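Local coordinates for phosphate-binding protein PstS (Borrelia burgdorferi, PDB 4N13) that binds inorganic phosphate with micromolar affinity as the solute-binding lipoprotein of the PstSACB ABC-type phosphate importer, at residues A[81-87]-A[223-229]; A[88-94]-A[183-189]. One frame throughout, in Å; residues are numbered along the deposited sequence.

In the fold
Strand 80-93 runs through both contacts: its first half pairs antiparallel with strand 223-230 in contact 1, its second half with strand 183-188 in contact 2. The two centres lie 21 Å apart, and the contacts touch where K223 packs on A88. The long strand passes from one lobe into the other, consistent with its being one of the lobe-linking segments of a class II binding protein. Contact 1 is partly buried, with E81 and T82 exposed, a beta bulge, and polar groups near the lobe interface. Contact 2 is a buried ladder in regular register, rich in isoleucine and aromatic side chains. Both approach the phosphate site assigned by similarity, L226 near T21 and L89 near S139.

Contact 1. Residues A[81-87]-A[223-229]; sequences ETVFAYD and KRNLIIV
A classic beta bulge breaks the ladder where F84 and A85 both face L226. The L226 carbonyl oxygen takes a nearly straight bond from F84 N (2.9 Å, N-H...O 172°) and a weak, longer one from A85 N (3.5 Å), while L226 N donates to A85 O. The register slips by one residue: V83 pairs with I227, yet A85 already pairs with L226. Regular pairing resumes on both flanks, T82 with I228 and D87 with R224, each with two backbone bonds.

At the bulge the F84 ring swings back toward the partner strand. With CG between backbone N and carbonyl carbon (chi1 78°), F84 CD2 meets I228 CG1 at 3.6 Å and F84 CE2 meets L226 CB at 3.8 Å. The F84 and I228 side chains cross at about a right angle; A85 CB covers one ring face, offset toward the rim. M246 of helix 237-246 touches both.

On the other face, Y86 and N225 lie side by side, ring and amide planes 83° apart. N225 OD1 sits in the ring plane, at its edge, 3.2 Å from Y86 CD1. K223 NZ, its chain bent at chi2 and chi4, donates to N225 OD1 at 2.9 Å. Farther along this face, E81 OE2 rests 3.4 Å from I227 CG2.

R224 extends away from D87 toward helix 138-151, probably of the opposite lobe, where NE bonds S142 and NH2 makes a salt bridge with D145; D87 OD2 stays 5.1 Å from R224 NE. The L226 side chain lies near T21 and S49, assigned to phosphate by similarity, so the bulged pair probably borders that site. The K223 bond probably polarises the N225 amide and fixes OD1, to which the slightly positive ring edge adds a weaker contact.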
loop_
_atom_site.group_PDB
_atom_site.type_symbol
_atom_site.label_atom_id
_atom_site.label_comp_id
_atom_site.label_asym_id
_atom_site.label_seq_id
_atom_site.Cartn_x
_atom_site.Cartn_y
_atom_site.Cartn_z
ATOM N N GLU A 81 12.179 12.132 -4.430
ATOM C CA GLU A 81 10.850 11.561 -4.565
ATOM C C GLU A 81 9.731 12.525 -4.205
ATOM O O GLU A 81 9.904 13.456 -3.397
ATOM C CB GLU A 81 10.744 10.281 -3.739
ATOM C CG GLU A 81 10.991 10.462 -2.262
ATOM C CD GLU A 81 9.707 10.537 -1.481
ATOM O OE1 GLU A 81 9.709 10.223 -0.271
ATOM O OE2 GLU A 81 8.682 10.880 -2.092
ATOM N N THR A 82 8.578 12.267 -4.816
ATOM C CA THR A 82 7.338 12.964 -4.530
ATOM C C THR A 82 6.241 11.920 -4.485
ATOM O O THR A 82 6.104 11.136 -5.402
ATOM C CB THR A 82 7.008 13.963 -5.650
ATOM O OG1 THR A 82 8.035 14.952 -5.704
ATOM C CG2 THR A 82 5.656 14.634 -5.416
ATOM N N VAL A 83 5.440 11.914 -3.435
ATOM C CA VAL A 83 4.333 10.961 -3.325
ATOM C C VAL A 83 3.195 11.384 -4.256
ATOM O O VAL A 83 2.890 12.586 -4.381
ATOM C CB VAL A 83 3.843 10.867 -1.864
ATOM C CG1 VAL A 83 3.238 12.151 -1.381
ATOM C CG2 VAL A 83 2.819 9.744 -1.692
ATOM N N PHE A 84 2.550 10.409 -4.913
ATOM C CA PHE A 84 1.389 10.723 -5.756
ATOM C C PHE A 84 0.193 9.814 -5.517
ATOM O O PHE A 84 -0.838 10.051 -6.094
ATOM C CB PHE A 84 1.741 10.730 -7.253
ATOM C CG PHE A 84 1.855 9.366 -7.856
ATOM C CD1 PHE A 84 0.843 8.847 -8.640
ATOM C CD2 PHE A 84 2.978 8.588 -7.630
ATOM C CE1 PHE A 84 0.951 7.585 -9.190
ATOM C CE2 PHE A 84 3.077 7.324 -8.169
ATOM C CZ PHE A 84 2.077 6.831 -8.953
ATOM N N ALA A 85 0.332 8.788 -4.681
ATOM C CA ALA A 85 -0.776 7.886 -4.392
ATOM C C ALA A 85 -0.451 7.055 -3.181
ATOM O O ALA A 85 0.717 6.952 -2.805
ATOM C CB ALA A 85 -1.097 6.991 -5.594
ATOM N N TYR A 86 -1.482 6.429 -2.606
ATOM C CA TYR A 86 -1.315 5.539 -1.461
ATOM C C TYR A 86 -2.056 4.239 -1.688
ATOM O O TYR A 86 -3.163 4.238 -2.247
ATOM C CB TYR A 86 -1.849 6.161 -0.176
ATOM C CG TYR A 86 -1.195 7.460 0.164
ATOM C CD1 TYR A 86 0.006 7.497 0.845
ATOM C CD2 TYR A 86 -1.782 8.661 -0.195
ATOM C CE1 TYR A 86 0.608 8.714 1.160
ATOM C CE2 TYR A 86 -1.197 9.858 0.108
ATOM C CZ TYR A 86 -0.014 9.889 0.791
ATOM O OH TYR A 86 0.547 11.121 1.073
ATOM N N ASP A 87 -1.428 3.154 -1.258
ATOM C CA ASP A 87 -1.997 1.816 -1.265
ATOM C C ASP A 87 -2.105 1.391 0.185
ATOM O O ASP A 87 -1.157 0.853 0.779
ATOM C CB ASP A 87 -1.070 0.897 -2.064
ATOM C CG ASP A 87 -1.439 -0.544 -1.949
ATOM O OD1 ASP A 87 -2.615 -0.813 -1.661
ATOM O OD2 ASP A 87 -0.551 -1.402 -2.166
ATOM N N LYS A 223 0.200 1.617 5.089
ATOM C CA LYS A 223 0.075 1.914 3.672
ATOM C C LYS A 223 1.429 1.965 3.028
ATOM O O LYS A 223 2.417 2.284 3.679
ATOM C CB LYS A 223 -0.659 3.239 3.417
ATOM C CG LYS A 223 0.142 4.520 3.679
ATOM C CD LYS A 223 0.196 4.920 5.121
ATOM C CE LYS A 223 0.841 6.299 5.311
ATOM N NZ LYS A 223 2.306 6.254 4.987
ATOM N N ARG A 224 1.459 1.650 1.738
ATOM C CA ARG A 224 2.598 1.956 0.894
ATOM C C ARG A 224 2.378 3.316 0.263
ATOM O O ARG A 224 1.280 3.647 -0.183
ATOM C CB ARG A 224 2.746 0.910 -0.197
ATOM C CG ARG A 224 3.051 -0.488 0.316
ATOM C CD ARG A 224 3.789 -1.222 -0.750
ATOM N NE ARG A 224 4.075 -2.633 -0.508
ATOM C CZ ARG A 224 5.211 -3.114 -0.001
ATOM N NH1 ARG A 224 6.166 -2.304 0.439
ATOM N NH2 ARG A 224 5.389 -4.419 0.076
ATOM N N ASN A 225 3.438 4.099 0.233
ATOM C CA ASN A 225 3.437 5.400 -0.422
ATOM C C ASN A 225 3.967 5.224 -1.842
ATOM O O ASN A 225 5.105 4.783 -2.034
ATOM C CB ASN A 225 4.344 6.368 0.352
ATOM C CG ASN A 225 3.780 6.788 1.709
ATOM O OD1 ASN A 225 2.740 6.339 2.131
ATOM N ND2 ASN A 225 4.490 7.689 2.387
ATOM N N LEU A 226 3.143 5.498 -2.844
ATOM C CA LEU A 226 3.572 5.378 -4.238
ATOM C C LEU A 226 4.243 6.682 -4.632
ATOM O O LEU A 226 3.640 7.755 -4.518
ATOM C CB LEU A 226 2.387 5.071 -5.149
ATOM C CG LEU A 226 2.083 3.576 -5.345
ATOM C CD1 LEU A 226 3.107 2.925 -6.269
ATOM C CD2 LEU A 226 2.078 2.828 -4.033
ATOM N N ILE A 227 5.489 6.579 -5.074
ATOM C CA ILE A 227 6.349 7.750 -5.244
ATOM C C ILE A 227 6.896 7.832 -6.657
ATOM O O ILE A 227 7.185 6.827 -7.321
ATOM C CB ILE A 227 7.525 7.786 -4.220
ATOM C CG1 ILE A 227 8.373 6.523 -4.280
ATOM C CG2 ILE A 227 6.998 8.034 -2.823
ATOM C CD1 ILE A 227 9.623 6.615 -3.430
ATOM N N ILE A 228 7.030 9.076 -7.107
ATOM C CA ILE A 228 7.681 9.450 -8.347
ATOM C C ILE A 228 9.125 9.767 -7.993
ATOM O O ILE A 228 9.386 10.629 -7.151
ATOM C CB ILE A 228 7.034 10.728 -8.915
ATOM C CG1 ILE A 228 5.568 10.475 -9.258
ATOM C CG2 ILE A 228 7.804 11.247 -10.127
ATOM C CD1 ILE A 228 4.755 11.742 -9.393
ATOM N N VAL A 229 10.043 9.076 -8.640
ATOM C CA VAL A 229 11.471 9.177 -8.354
ATOM C C VAL A 229 12.203 9.712 -9.579
ATOM O O VAL A 229 12.043 9.200 -10.686
ATOM C CB VAL A 229 12.064 7.808 -7.937
ATOM C CG1 VAL A 229 13.526 7.948 -7.514
ATOM C CG2 VAL A 229 11.238 7.176 -6.819
#

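Contact 2. Residues A[88-94]-A[183-189]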
loop_
_atom_site.group_PDB
_atom_site.type_symbol
_atom_site.label_atom_id
_atom_site.label_comp_id
_atom_site.label_asym_id
_atom_site.label_seq_id
_atom_site.Cartn_x
_atom_site.Cartn_y
_atom_site.Cartn_z
ATOM N N ALA A 88 -3.264 1.658 0.764
ATOM C CA ALA A 88 -3.504 1.437 2.186
ATOM C C ALA A 88 -4.228 0.136 2.467
ATOM O O ALA A 88 -5.062 -0.306 1.674
ATOM C CB ALA A 88 -4.299 2.605 2.775
ATOM N N LEU A 89 -3.930 -0.449 3.617
ATOM C CA LEU A 89 -4.627 -1.653 4.084
ATOM C C LEU A 89 -5.221 -1.386 5.446
ATOM O O LEU A 89 -4.685 -0.586 6.230
ATOM C CB LEU A 89 -3.692 -2.857 4.155
ATOM C CG LEU A 89 -3.128 -3.233 2.789
ATOM C CD1 LEU A 89 -1.766 -2.560 2.557
ATOM C CD2 LEU A 89 -3.090 -4.728 2.651
ATOM N N ILE A 90 -6.313 -2.087 5.723
ATOM C CA ILE A 90 -7.047 -1.930 6.963
ATOM C C ILE A 90 -7.310 -3.309 7.556
ATOM O O ILE A 90 -7.304 -4.323 6.851
ATOM C CB ILE A 90 -8.372 -1.171 6.721
ATOM C CG1 ILE A 90 -9.354 -2.003 5.900
ATOM C CG2 ILE A 90 -8.064 0.142 6.018
ATOM C CD1 ILE A 90 -10.680 -1.301 5.590
ATOM N N PHE A 91 -7.478 -3.329 8.863
ATOM C CA PHE A 91 -7.716 -4.553 9.607
ATOM C C PHE A 91 -9.171 -4.632 10.047
ATOM O O PHE A 91 -9.720 -3.678 10.617
ATOM C CB PHE A 91 -6.755 -4.629 10.787
ATOM C CG PHE A 91 -5.373 -5.022 10.352
ATOM C CD1 PHE A 91 -4.990 -6.351 10.387
ATOM C CD2 PHE A 91 -4.501 -4.105 9.805
ATOM C CE1 PHE A 91 -3.734 -6.756 9.941
ATOM C CE2 PHE A 91 -3.234 -4.515 9.345
ATOM C CZ PHE A 91 -2.875 -5.833 9.438
ATOM N N ILE A 92 -9.786 -5.765 9.761
ATOM C CA ILE A 92 -11.180 -6.004 10.081
ATOM C C ILE A 92 -11.294 -7.180 11.034
ATOM O O ILE A 92 -10.477 -8.116 11.005
ATOM C CB ILE A 92 -12.046 -6.256 8.830
ATOM C CG1 ILE A 92 -11.484 -7.365 7.952
ATOM C CG2 ILE A 92 -12.164 -4.955 8.025
ATOM C CD1 ILE A 92 -12.456 -7.842 6.904
ATOM N N THR A 93 -12.305 -7.119 11.903
ATOM C CA THR A 93 -12.540 -8.194 12.845
ATOM C C THR A 93 -13.988 -8.594 12.838
ATOM O O THR A 93 -14.883 -7.850 12.412
ATOM C CB THR A 93 -12.139 -7.826 14.297
ATOM O OG1 THR A 93 -13.072 -6.904 14.848
ATOM C CG2 THR A 93 -10.744 -7.249 14.370
ATOM N N SER A 94 -14.239 -9.778 13.372
ATOM C CA SER A 94 -15.616 -10.154 13.644
ATOM C C SER A 94 -16.220 -9.238 14.721
ATOM O O SER A 94 -15.503 -8.648 15.511
ATOM C CB SER A 94 -15.694 -11.621 13.999
ATOM O OG SER A 94 -14.793 -11.927 15.012
ATOM N N SER A 183 -12.200 -13.404 14.895
ATOM C CA SER A 183 -11.263 -13.396 13.795
ATOM C C SER A 183 -10.803 -11.994 13.436
ATOM O O SER A 183 -11.437 -10.996 13.767
ATOM C CB SER A 183 -11.875 -14.094 12.582
ATOM O OG SER A 183 -12.978 -13.389 12.119
ATOM N N ILE A 184 -9.660 -11.953 12.762
ATOM C CA ILE A 184 -9.047 -10.724 12.286
ATOM C C ILE A 184 -8.377 -11.023 10.941
ATOM O O ILE A 184 -7.701 -12.046 10.784
ATOM C CB ILE A 184 -8.030 -10.126 13.310
ATOM C CG1 ILE A 184 -7.407 -8.837 12.761
ATOM C CG2 ILE A 184 -6.949 -11.140 13.719
ATOM C CD1 ILE A 184 -6.597 -8.087 13.797
ATOM N N GLY A 185 -8.544 -10.108 9.993
ATOM C CA GLY A 185 -7.901 -10.176 8.693
ATOM C C GLY A 185 -7.559 -8.792 8.186
ATOM O O GLY A 185 -7.875 -7.792 8.843
ATOM N N TYR A 186 -6.945 -8.724 7.010
ATOM C CA TYR A 186 -6.609 -7.441 6.406
ATOM C C TYR A 186 -7.032 -7.375 4.962
ATOM O O TYR A 186 -6.986 -8.362 4.237
ATOM C CB TYR A 186 -5.122 -7.115 6.515
ATOM C CG TYR A 186 -4.152 -8.166 6.009
ATOM C CD1 TYR A 186 -3.779 -8.207 4.669
ATOM C CD2 TYR A 186 -3.600 -9.099 6.863
ATOM C CE1 TYR A 186 -2.895 -9.145 4.209
ATOM C CE2 TYR A 186 -2.707 -10.049 6.396
ATOM C CZ TYR A 186 -2.358 -10.064 5.058
ATOM O OH TYR A 186 -1.445 -10.963 4.550
ATOM N N ILE A 187 -7.483 -6.190 4.567
ATOM C CA ILE A 187 -7.993 -5.917 3.228
ATOM C C ILE A 187 -7.538 -4.546 2.750
ATOM O O ILE A 187 -7.190 -3.691 3.550
ATOM C CB ILE A 187 -9.555 -5.999 3.168
ATOM C CG1 ILE A 187 -10.182 -4.968 4.108
ATOM C CG2 ILE A 187 -10.037 -7.406 3.455
ATOM C CD1 ILE A 187 -11.713 -4.975 4.130
ATOM N N GLY A 188 -7.578 -4.344 1.445
ATOM C CA GLY A 188 -7.332 -3.024 0.909
ATOM C C GLY A 188 -8.378 -2.035 1.356
ATOM O O GLY A 188 -9.551 -2.373 1.527
ATOM N N LEU A 189 -7.965 -0.779 1.482
ATOM C CA LEU A 189 -8.849 0.295 1.890
ATOM C C LEU A 189 -10.113 0.380 1.026
ATOM O O LEU A 189 -11.184 0.766 1.514
ATOM C CB LEU A 189 -8.087 1.623 1.820
ATOM C CG LEU A 189 -8.873 2.889 2.124
ATOM C CD1 LEU A 189 -9.393 2.881 3.567
ATOM C CD2 LEU A 189 -7.970 4.095 1.852
#
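I90 and I187 pack closely within this antiparallel ladder, their CG1 atoms 3.6 Å apart as the side chains cross obliquely. Each has CG1 between its own backbone N and carbonyl carbon (chi1 near +60° in both), which brings the two gamma carbons together over a hydrogen-bonded pair. I90 N to I187 O measures 2.8 Å, and the return bond from I187 N to I90 O is nearly as straight. I187 CD1 continues along the same face to I92 CG2, at 3.9 Å. G185, paired with I92, adds no side chain there, and I92 CG1 lies against its carbonyl oxygen.

Across the sheet, F91 and Y186 lie side by side, pointing the same way. Y186 CB forms a CH-pi contact with one face of the F91 ring, 3.9 Å from its centroid and 18° off the normal. The ring planes themselves are oblique, at 56°, with centroids 5.8 Å apart: the methylene lies over the F91 face, while the Y186 ring meets F91 obliquely at CE1.

The G188/L189 end is less enclosed, both residues being partly exposed. There the pairing passes to L189 N, bonded to A88 O from above the carbonyl plane; A88 CB and L189 CB are 4.0 Å apart, and L189 CD1 reaches I90 CG2. The S94/S183 end is buried and polar: S94 OG accepts S183 N at 3.0 Å and also bonds E96, S94 N donates to S183 O, and S183 OG turns to T180.

Helix 170-179 covers the isoleucine face through V173 and T177. F91 and I184 pack on helix 104-111, while L89 and Y186 meet helix 138-151; strands 201-205 and 129-133 flank the ladder, and N132 of the latter holds Y186 OH.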